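Cyclopropane mycolic acid synthase 3 (PDB 1L1E) probably converts a double bond at the proximal position of an alpha mycolic acid into a cyclopropane ring, using a methylene group from S-adenosyl-L-methionine. Local coordinates at residues D20-L25 / D260-Y265; L57-L62 / V280-L285; H102-F107 / R116-E121. All blocks are in the same frame, centred on the assembly; numbering follows the deposited sequence.

Contact 1: residues D20-L25 / D260-Y265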
loop_
_atom_site.group_PDB
_atom_site.type_symbol
_atom_site.label_atom_id
_atom_site.label_comp_id
_atom_site.label_asym_id
_atom_site.label_seq_id
_atom_site.Cartn_x
_atom_site.Cartn_y
_atom_site.Cartn_z
ATOM N N ASP A 20 3.305 17.477 2.351
ATOM C CA ASP A 20 2.255 16.717 3.020
ATOM C C ASP A 20 0.943 17.469 3.110
ATOM O O ASP A 20 -0.119 16.865 3.215
ATOM C CB ASP A 20 2.681 16.302 4.427
ATOM C CG ASP A 20 1.675 15.373 5.083
ATOM O OD1 ASP A 20 1.234 14.415 4.412
ATOM O OD2 ASP A 20 1.332 15.588 6.265
ATOM N N ASP A 21 1.014 18.792 3.084
ATOM C CA ASP A 21 -0.198 19.582 3.167
ATOM C C ASP A 21 -0.979 19.392 1.870
ATOM O O ASP A 21 -2.166 19.706 1.797
ATOM C CB ASP A 21 0.146 21.050 3.395
ATOM C CG ASP A 21 -0.665 21.669 4.526
ATOM O OD1 ASP A 21 -0.707 21.067 5.630
ATOM O OD2 ASP A 21 -1.254 22.756 4.309
ATOM N N PHE A 22 -0.300 18.867 0.850
ATOM C CA PHE A 22 -0.939 18.600 -0.428
ATOM C C PHE A 22 -1.731 17.308 -0.273
ATOM O O PHE A 22 -2.906 17.240 -0.640
ATOM C CB PHE A 22 0.097 18.426 -1.537
ATOM C CG PHE A 22 -0.510 18.291 -2.906
ATOM C CD1 PHE A 22 -0.981 19.416 -3.586
ATOM C CD2 PHE A 22 -0.655 17.044 -3.495
ATOM C CE1 PHE A 22 -1.586 19.298 -4.827
ATOM C CE2 PHE A 22 -1.262 16.911 -4.742
ATOM C CZ PHE A 22 -1.729 18.044 -5.409
ATOM N N PHE A 23 -1.084 16.283 0.276
ATOM C CA PHE A 23 -1.751 15.001 0.481
ATOM C C PHE A 23 -2.938 15.131 1.421
ATOM O O PHE A 23 -3.981 14.507 1.215
ATOM C CB PHE A 23 -0.788 13.961 1.048
ATOM C CG PHE A 23 0.250 13.500 0.069
ATOM C CD1 PHE A 23 1.561 13.957 0.158
ATOM C CD2 PHE A 23 -0.088 12.611 -0.949
ATOM C CE1 PHE A 23 2.515 13.539 -0.750
ATOM C CE2 PHE A 23 0.868 12.186 -1.869
ATOM C CZ PHE A 23 2.172 12.653 -1.766
ATOM N N ARG A 24 -2.794 15.946 2.455
ATOM C CA ARG A 24 -3.889 16.111 3.397
ATOM C C ARG A 24 -5.141 16.700 2.737
ATOM O O ARG A 24 -6.224 16.704 3.333
ATOM C CB ARG A 24 -3.439 16.968 4.579
ATOM C CG ARG A 24 -2.488 16.249 5.521
ATOM C CD ARG A 24 -2.213 17.090 6.761
ATOM N NE ARG A 24 -3.454 17.363 7.490
ATOM C CZ ARG A 24 -3.582 18.281 8.442
ATOM N NH1 ARG A 24 -2.542 19.027 8.793
ATOM N NH2 ARG A 24 -4.752 18.454 9.044
ATOM N N LEU A 25 -4.997 17.179 1.501
ATOM C CA LEU A 25 -6.135 17.738 0.781
ATOM C C LEU A 25 -7.058 16.669 0.196
ATOM O O LEU A 25 -8.183 16.979 -0.203
ATOM C CB LEU A 25 -5.670 18.682 -0.337
ATOM C CG LEU A 25 -5.059 20.010 0.133
ATOM C CD1 LEU A 25 -4.669 20.840 -1.081
ATOM C CD2 LEU A 25 -6.056 20.767 1.012
ATOM N N ASP A 260 -3.459 18.987 -11.848
ATOM C CA ASP A 260 -3.920 18.260 -13.022
ATOM C C ASP A 260 -3.237 16.901 -13.095
ATOM O O ASP A 260 -3.840 15.911 -13.504
ATOM C CB ASP A 260 -3.632 19.056 -14.299
ATOM C CG ASP A 260 -4.318 20.411 -14.313
ATOM O OD1 ASP A 260 -5.483 20.496 -13.883
ATOM O OD2 ASP A 260 -3.699 21.394 -14.767
ATOM N N ARG A 261 -1.976 16.857 -12.685
ATOM C CA ARG A 261 -1.216 15.615 -12.695
ATOM C C ARG A 261 -1.936 14.571 -11.841
ATOM O O ARG A 261 -2.180 13.442 -12.281
ATOM C CB ARG A 261 0.194 15.875 -12.153
ATOM C CG ARG A 261 1.074 14.645 -12.001
ATOM C CD ARG A 261 2.502 15.056 -11.667
ATOM N NE ARG A 261 3.336 13.927 -11.264
ATOM C CZ ARG A 261 4.642 14.013 -11.024
ATOM N NH1 ARG A 261 5.265 15.179 -11.150
ATOM N NH2 ARG A 261 5.326 12.937 -10.651
ATOM N N TYR A 262 -2.293 14.949 -10.621
ATOM C CA TYR A 262 -2.979 14.018 -9.741
ATOM C C TYR A 262 -4.415 13.714 -10.139
ATOM O O TYR A 262 -4.841 12.560 -10.059
ATOM C CB TYR A 262 -2.904 14.493 -8.289
ATOM C CG TYR A 262 -1.656 13.966 -7.621
ATOM C CD1 TYR A 262 -0.407 14.529 -7.890
ATOM C CD2 TYR A 262 -1.708 12.835 -6.801
ATOM C CE1 TYR A 262 0.761 13.973 -7.364
ATOM C CE2 TYR A 262 -0.548 12.272 -6.271
ATOM C CZ TYR A 262 0.681 12.847 -6.558
ATOM O OH TYR A 262 1.829 12.300 -6.038
ATOM N N MET A 263 -5.164 14.726 -10.565
ATOM C CA MET A 263 -6.546 14.479 -10.986
ATOM C C MET A 263 -6.561 13.469 -12.130
ATOM O O MET A 263 -7.410 12.577 -12.165
ATOM C CB MET A 263 -7.225 15.766 -11.444
ATOM C CG MET A 263 -7.706 16.669 -10.322
ATOM S SD MET A 263 -8.772 15.839 -9.124
ATOM C CE MET A 263 -10.257 15.458 -10.127
ATOM N N LYS A 264 -5.619 13.621 -13.061
ATOM C CA LYS A 264 -5.502 12.726 -14.220
ATOM C C LYS A 264 -5.189 11.311 -13.765
ATOM O O LYS A 264 -5.648 10.328 -14.352
ATOM C CB LYS A 264 -4.387 13.220 -15.151
ATOM C CG LYS A 264 -3.949 12.242 -16.237
ATOM C CD LYS A 264 -2.839 12.862 -17.092
ATOM C CE LYS A 264 -2.104 11.827 -17.946
ATOM N NZ LYS A 264 -2.931 11.227 -19.032
ATOM N N TYR A 265 -4.387 11.220 -12.714
ATOM C CA TYR A 265 -3.996 9.937 -12.160
ATOM C C TYR A 265 -5.179 9.265 -11.474
ATOM O O TYR A 265 -5.507 8.112 -11.759
ATOM C CB TYR A 265 -2.834 10.159 -11.187
ATOM C CG TYR A 265 -2.709 9.182 -10.040
ATOM C CD1 TYR A 265 -2.559 7.813 -10.260
ATOM C CD2 TYR A 265 -2.674 9.645 -8.723
ATOM C CE1 TYR A 265 -2.373 6.930 -9.192
ATOM C CE2 TYR A 265 -2.486 8.777 -7.655
ATOM C CZ TYR A 265 -2.336 7.426 -7.891
ATOM O OH TYR A 265 -2.137 6.579 -6.825
#

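Contact 2: residues L57-L62 / V280-L285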
loop_
_atom_site.group_PDB
_atom_site.type_symbol
_atom_site.label_atom_id
_atom_site.label_comp_id
_atom_site.label_asym_id
_atom_site.label_seq_id
_atom_site.Cartn_x
_atom_site.Cartn_y
_atom_site.Cartn_z
ATOM N N LEU A 57 -4.297 -6.862 8.929
ATOM C CA LEU A 57 -3.757 -7.297 10.209
ATOM C C LEU A 57 -4.441 -8.543 10.757
ATOM O O LEU A 57 -3.802 -9.356 11.401
ATOM C CB LEU A 57 -3.833 -6.152 11.216
ATOM C CG LEU A 57 -3.059 -4.890 10.809
ATOM C CD1 LEU A 57 -3.226 -3.824 11.894
ATOM C CD2 LEU A 57 -1.568 -5.231 10.604
ATOM N N GLY A 58 -5.735 -8.694 10.499
ATOM C CA GLY A 58 -6.446 -9.863 10.981
ATOM C C GLY A 58 -5.846 -11.151 10.445
ATOM O O GLY A 58 -5.937 -12.201 11.076
ATOM N N LYS A 59 -5.221 -11.064 9.275
ATOM C CA LYS A 59 -4.601 -12.218 8.625
ATOM C C LYS A 59 -3.255 -12.627 9.224
ATOM O O LYS A 59 -2.757 -13.734 8.972
ATOM C CB LYS A 59 -4.430 -11.927 7.130
ATOM C CG LYS A 59 -5.755 -11.790 6.386
ATOM C CD LYS A 59 -5.549 -11.348 4.960
ATOM C CE LYS A 59 -6.864 -11.241 4.207
ATOM N NZ LYS A 59 -6.694 -10.510 2.902
ATOM N N LEU A 60 -2.666 -11.744 10.018
ATOM C CA LEU A 60 -1.373 -12.023 10.634
ATOM C C LEU A 60 -1.511 -12.702 11.999
ATOM O O LEU A 60 -0.514 -12.943 12.687
ATOM C CB LEU A 60 -0.576 -10.719 10.762
ATOM C CG LEU A 60 -0.363 -9.976 9.441
ATOM C CD1 LEU A 60 0.441 -8.698 9.660
ATOM C CD2 LEU A 60 0.364 -10.888 8.483
ATOM N N ASN A 61 -2.748 -13.012 12.379
ATOM C CA ASN A 61 -3.047 -13.666 13.651
ATOM C C ASN A 61 -2.178 -13.111 14.793
ATOM O O ASN A 61 -1.526 -13.850 15.536
ATOM C CB ASN A 61 -2.886 -15.185 13.489
ATOM C CG ASN A 61 -3.851 -15.760 12.452
ATOM O OD1 ASN A 61 -3.648 -16.861 11.933
ATOM N ND2 ASN A 61 -4.916 -15.011 12.153
ATOM N N LEU A 62 -2.192 -11.787 14.908
ATOM C CA LEU A 62 -1.437 -11.067 15.925
ATOM C C LEU A 62 -1.823 -11.414 17.364
ATOM O O LEU A 62 -3.007 -11.526 17.702
ATOM C CB LEU A 62 -1.601 -9.557 15.721
ATOM C CG LEU A 62 -0.906 -8.930 14.511
ATOM C CD1 LEU A 62 -1.339 -7.484 14.378
ATOM C CD2 LEU A 62 0.613 -9.018 14.680
ATOM N N VAL A 280 -6.001 -5.256 -7.449
ATOM C CA VAL A 280 -5.261 -5.066 -6.200
ATOM C C VAL A 280 -5.507 -6.332 -5.389
ATOM O O VAL A 280 -6.653 -6.678 -5.094
ATOM C CB VAL A 280 -5.755 -3.848 -5.400
ATOM C CG1 VAL A 280 -5.119 -3.844 -4.010
ATOM C CG2 VAL A 280 -5.387 -2.567 -6.126
ATOM N N ASP A 281 -4.424 -7.019 -5.036
ATOM C CA ASP A 281 -4.508 -8.267 -4.298
ATOM C C ASP A 281 -3.775 -8.231 -2.960
ATOM O O ASP A 281 -2.788 -7.509 -2.789
ATOM C CB ASP A 281 -3.907 -9.406 -5.127
ATOM C CG ASP A 281 -4.888 -10.004 -6.143
ATOM O OD1 ASP A 281 -5.990 -9.458 -6.335
ATOM O OD2 ASP A 281 -4.534 -11.031 -6.760
ATOM N N GLN A 282 -4.270 -9.022 -2.018
ATOM C CA GLN A 282 -3.640 -9.146 -0.719
ATOM C C GLN A 282 -3.197 -10.602 -0.680
ATOM O O GLN A 282 -4.027 -11.515 -0.747
ATOM C CB GLN A 282 -4.631 -8.876 0.426
ATOM C CG GLN A 282 -5.097 -7.417 0.590
ATOM C CD GLN A 282 -5.559 -7.113 2.023
ATOM O OE1 GLN A 282 -6.007 -8.007 2.744
ATOM N NE2 GLN A 282 -5.452 -5.850 2.434
ATOM N N PHE A 283 -1.885 -10.814 -0.601
ATOM C CA PHE A 283 -1.331 -12.159 -0.555
ATOM C C PHE A 283 -0.908 -12.501 0.856
ATOM O O PHE A 283 -0.157 -11.755 1.485
ATOM C CB PHE A 283 -0.089 -12.285 -1.446
ATOM C CG PHE A 283 -0.328 -11.972 -2.896
ATOM C CD1 PHE A 283 -0.263 -10.667 -3.357
ATOM C CD2 PHE A 283 -0.578 -12.996 -3.810
ATOM C CE1 PHE A 283 -0.438 -10.376 -4.712
ATOM C CE2 PHE A 283 -0.752 -12.717 -5.165
ATOM C CZ PHE A 283 -0.680 -11.406 -5.618
ATOM N N THR A 284 -1.394 -13.624 1.360
ATOM C CA THR A 284 -0.992 -14.053 2.674
ATOM C C THR A 284 0.078 -15.101 2.408
ATOM O O THR A 284 -0.171 -16.103 1.733
ATOM C CB THR A 284 -2.157 -14.673 3.461
ATOM O OG1 THR A 284 -3.214 -13.708 3.594
ATOM C CG2 THR A 284 -1.678 -15.083 4.852
ATOM N N LEU A 285 1.275 -14.850 2.916
ATOM C CA LEU A 285 2.389 -15.767 2.716
ATOM C C LEU A 285 2.912 -16.309 4.045
ATOM O O LEU A 285 3.205 -15.546 4.966
ATOM C CB LEU A 285 3.514 -15.044 1.979
ATOM C CG LEU A 285 3.079 -14.160 0.810
ATOM C CD1 LEU A 285 4.281 -13.413 0.289
ATOM C CD2 LEU A 285 2.441 -14.993 -0.278
HETATM O O HOH W 1 -4.959 -12.653 1.650
#

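Contact 3: residues H102-F107 / R116-E121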
loop_
_atom_site.group_PDB
_atom_site.type_symbol
_atom_site.label_atom_id
_atom_site.label_comp_id
_atom_site.label_asym_id
_atom_site.label_seq_id
_atom_site.Cartn_x
_atom_site.Cartn_y
_atom_site.Cartn_z
ATOM N N HIS A 102 6.836 12.509 10.927
ATOM C CA HIS A 102 5.446 12.487 11.357
ATOM C C HIS A 102 5.150 11.272 12.229
ATOM O O HIS A 102 4.515 11.398 13.280
ATOM C CB HIS A 102 4.504 12.493 10.152
ATOM C CG HIS A 102 3.053 12.455 10.521
ATOM N ND1 HIS A 102 2.415 11.299 10.920
ATOM C CD2 HIS A 102 2.120 13.436 10.566
ATOM C CE1 HIS A 102 1.150 11.569 11.194
ATOM N NE2 HIS A 102 0.945 12.858 10.987
ATOM N N VAL A 103 5.607 10.094 11.808
ATOM C CA VAL A 103 5.353 8.887 12.600
ATOM C C VAL A 103 6.069 8.896 13.961
ATOM O O VAL A 103 5.543 8.378 14.932
ATOM C CB VAL A 103 5.759 7.598 11.842
ATOM C CG1 VAL A 103 5.627 6.391 12.756
ATOM C CG2 VAL A 103 4.864 7.412 10.602
ATOM N N GLN A 104 7.267 9.465 14.025
ATOM C CA GLN A 104 7.999 9.496 15.289
ATOM C C GLN A 104 7.273 10.437 16.249
ATOM O O GLN A 104 7.116 10.127 17.425
ATOM C CB GLN A 104 9.444 9.955 15.065
ATOM C CG GLN A 104 10.319 9.985 16.331
ATOM C CD GLN A 104 10.547 8.608 16.945
ATOM O OE1 GLN A 104 10.001 8.286 18.004
ATOM N NE2 GLN A 104 11.354 7.788 16.280
ATOM N N LYS A 105 6.829 11.584 15.749
ATOM C CA LYS A 105 6.095 12.526 16.587
ATOM C C LYS A 105 4.853 11.808 17.113
ATOM O O LYS A 105 4.516 11.900 18.298
ATOM C CB LYS A 105 5.682 13.759 15.779
ATOM C CG LYS A 105 4.842 14.758 16.558
ATOM C CD LYS A 105 4.678 16.061 15.786
ATOM C CE LYS A 105 3.970 17.119 16.622
ATOM N NZ LYS A 105 3.920 18.444 15.931
ATOM N N MET A 106 4.185 11.083 16.221
ATOM C CA MET A 106 2.990 10.333 16.575
ATOM C C MET A 106 3.352 9.399 17.721
ATOM O O MET A 106 2.703 9.403 18.775
ATOM C CB MET A 106 2.503 9.513 15.370
ATOM C CG MET A 106 1.102 8.931 15.527
ATOM S SD MET A 106 0.731 7.616 14.345
ATOM C CE MET A 106 -0.847 8.147 13.682
ATOM N N PHE A 107 4.395 8.600 17.512
ATOM C CA PHE A 107 4.861 7.655 18.521
ATOM C C PHE A 107 5.173 8.316 19.876
ATOM O O PHE A 107 4.819 7.774 20.928
ATOM C CB PHE A 107 6.113 6.921 18.025
ATOM C CG PHE A 107 5.836 5.818 17.030
ATOM C CD1 PHE A 107 6.889 5.198 16.369
ATOM C CD2 PHE A 107 4.537 5.385 16.770
ATOM C CE1 PHE A 107 6.659 4.166 15.466
ATOM C CE2 PHE A 107 4.298 4.350 15.866
ATOM C CZ PHE A 107 5.362 3.741 15.215
ATOM N N ARG A 116 7.850 1.116 20.070
ATOM C CA ARG A 116 7.481 1.647 18.770
ATOM C C ARG A 116 8.662 2.328 18.114
ATOM O O ARG A 116 9.250 3.256 18.676
ATOM C CB ARG A 116 6.293 2.613 18.918
ATOM C CG ARG A 116 6.361 3.563 20.121
ATOM C CD ARG A 116 4.969 4.118 20.451
ATOM N NE ARG A 116 4.977 5.130 21.511
ATOM C CZ ARG A 116 5.296 4.900 22.782
ATOM N NH1 ARG A 116 5.643 3.684 23.187
ATOM N NH2 ARG A 116 5.268 5.898 23.654
ATOM N N ARG A 117 9.014 1.854 16.922
ATOM C CA ARG A 117 10.142 2.401 16.187
ATOM C C ARG A 117 9.847 2.660 14.719
ATOM O O ARG A 117 9.156 1.882 14.066
ATOM C CB ARG A 117 11.340 1.459 16.267
ATOM C CG ARG A 117 12.321 1.720 17.396
ATOM C CD ARG A 117 13.677 1.108 17.017
ATOM N NE ARG A 117 13.519 -0.291 16.630
ATOM C CZ ARG A 117 14.337 -0.958 15.820
ATOM N NH1 ARG A 117 15.399 -0.367 15.284
ATOM N NH2 ARG A 117 14.083 -2.226 15.540
ATOM N N VAL A 118 10.379 3.765 14.209
ATOM C CA VAL A 118 10.218 4.129 12.808
ATOM C C VAL A 118 11.626 4.400 12.295
ATOM O O VAL A 118 12.422 5.044 12.976
ATOM C CB VAL A 118 9.328 5.384 12.627
ATOM C CG1 VAL A 118 9.990 6.600 13.227
ATOM C CG2 VAL A 118 9.041 5.603 11.150
ATOM N N LEU A 119 11.939 3.895 11.106
ATOM C CA LEU A 119 13.272 4.077 10.551
ATOM C C LEU A 119 13.244 4.561 9.101
ATOM O O LEU A 119 12.521 4.020 8.261
ATOM C CB LEU A 119 14.051 2.759 10.629
ATOM C CG LEU A 119 14.128 2.025 11.975
ATOM C CD1 LEU A 119 14.460 0.560 11.739
ATOM C CD2 LEU A 119 15.168 2.680 12.878
ATOM N N LEU A 120 14.032 5.593 8.823
ATOM C CA LEU A 120 14.129 6.138 7.481
ATOM C C LEU A 120 15.154 5.297 6.710
ATOM O O LEU A 120 16.328 5.667 6.620
ATOM C CB LEU A 120 14.591 7.594 7.536
ATOM C CG LEU A 120 14.755 8.252 6.173
ATOM C CD1 LEU A 120 13.383 8.517 5.564
ATOM C CD2 LEU A 120 15.534 9.543 6.324
ATOM N N GLU A 121 14.712 4.165 6.172
ATOM C CA GLU A 121 15.604 3.282 5.422
ATOM C C GLU A 121 14.776 2.247 4.667
ATOM O O GLU A 121 13.646 1.955 5.053
ATOM C CB GLU A 121 16.562 2.561 6.380
ATOM C CG GLU A 121 15.903 1.413 7.141
ATOM C CD GLU A 121 16.806 0.789 8.188
ATOM O OE1 GLU A 121 16.462 -0.307 8.679
ATOM O OE2 GLU A 121 17.848 1.393 8.524
#

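Contact 1: residues D20-L25 / D260-Y265
A T-shaped (edge-to-face) aromatic pair, Phe22 with Tyr262, connects the short helix 20-23 near the N-terminus to helix 256-274, part of the helical region that accompanies the Rossmann-like methyltransferase core. It is a clear example of rings alone bridging two backbones that stay far apart: even the nearest alpha carbons, Phe23 CA and Tyr262 CA, are separated by 10.3 Å, and no hydrogen bond crosses between the segments. Phe22 presents its edge and Tyr262 its face. The ring centroids lie 5.6 Å apart and the planes are inclined at 68°, short of a perfect perpendicular. Contact is concentrated at one corner of the phenylalanine, where CE2 of Phe22 stands over the rim of the tyrosine ring, 4.0 Å from Tyr262 CD1 and 4.1 Å from Tyr262 CG. The first torsion of Phe22 swings CG away from its own backbone N (chi1 -174°), which carries the ring out from the short helix toward helix 256-274.

Other elements complete the apolar setting. Phe22 also rests on Ala250 of helix 247-253, while Tyr262 packs on Leu243 of helix 229-245 and on Leu18. The neighbourhood leads toward the cofactor: Phe23 meets the ring of Trp75, a residue assigned to S-adenosyl-L-methionine binding by similarity, and its side chain is about 8 Å from the bound S-adenosyl-L-homocysteine. Tyr262 likewise lies about 4 Å, side chain to side chain, from Tyr33, another probable cofactor residue.

Phe23 adds a looser second touch to the aromatic pair. Although its CB does not point at helix 256-274, the far end of its ring comes close to the phenol end of Tyr262, with Phe23 CE2 and Tyr262 OH 4.3 Å apart in an oblique approach.

Contact 2: residues L57-L62 / V280-L285
Lys59 NZ is gripped by three partners at once: the side-chain oxygen of Gln282, a water molecule, and OE1 of Gln226 on the neighbouring strand 221-227. The bond from Lys59 NZ to Gln282 OE1 is short, 2.6 Å, and reaches the amide oxygen within the carbonyl plane at a C=O...N angle of 146°. The water accepts from Lys59 NZ at 3.0 Å and donates to the backbone oxygen Gln282 O at 2.8 Å. It also hydrogen-bonds Thr284 OG1, so one solvent molecule ties the ammonium group to two alternate residues of the same strand.

Lys59 gets there by being fully stretched, with every torsion beyond CG near 180°. Its chain crosses that of Gln282 at about a right angle, and its methylene CD passes 3.6 Å from Thr284 OG1.

In the fold, this joins the type I beta turn from Gly58 to Asn61, at the C-terminal end of helix 45-58, to strand 279-286, the strand that runs antiparallel to both its neighbours in the seven-stranded sheet of order 3-2-1-4-5-7-6, the hallmark of class I S-adenosylmethionine-dependent methyltransferases. Gln282 has a use for both ends of its amide: while OE1 holds the lysine, NE2 is hydrogen-bonded to His167 ND1, and His167 lines the carbonate pocket. Leu165 of strand 163-170 is touched by both Lys59 and Thr284.

Contact 3: residues H102-F107 / R116-E121
Arg116 NE donates to the backbone oxygen Phe107 O at 2.7 Å with a nearly straight N-H...O angle of 162°. The oxygen lies near the guanidinium plane at its edge, although the donor stands 33° out of the carbonyl plane. A second, weak bond from Arg116 NH2 to the same oxygen (3.3 Å) makes the grip two-pronged but unequal.

The aliphatic part of the arginine packs as well. Arg116 CB sits over the centre of the ring, 3.6 Å from the Phe107 centroid, as a CH-pi contact; with CG between the backbone N and the carbonyl carbon, the extended chain then slides past Phe107 in the opposite direction and brings NE to the oxygen. Val103 CG1 covers the opposite face toward the rim, while the strand backbone at Arg117 C and Val118 N meets the ring edge. Val118 N is buried here without a hydrogen-bonding partner.

Farther along, Val118 CB packs 3.8 Å from Val103 CG1, and Val118 CG1 lies against Gln104 CB. Phe107 also touches Val90 of strand 89-94. Residues 102-107 of helix 97-109 run at 166° to strand 116-120, nearly antiparallel, as expected within a beta-alpha-beta crossover from strand 89-94 at the margin of the Rossmann-like sheet.

Overall arrangement
The three contacts illustrate how chemistry follows location. Contacts 2 and 3 reach the same sheet but at different places: 57-62 / 280-285 involves the strand next to one margin, whereas 102-107 / 116-121 covers the outermost strand at the other. Contact 1 joins helical segments and lies across the centre of the chain from contact 2, about 29 Å between centres. Contacts 1 and 2 are buried, yet one is purely aromatic and the other polar and water-mediated; contact 3, only partly buried, combines a direct side-chain-to-backbone hydrogen bond with CH-pi and aliphatic packing. Contacts 1 and 2 close long, interleaved loops of sequence, and the short-range contact 3 is nested within each.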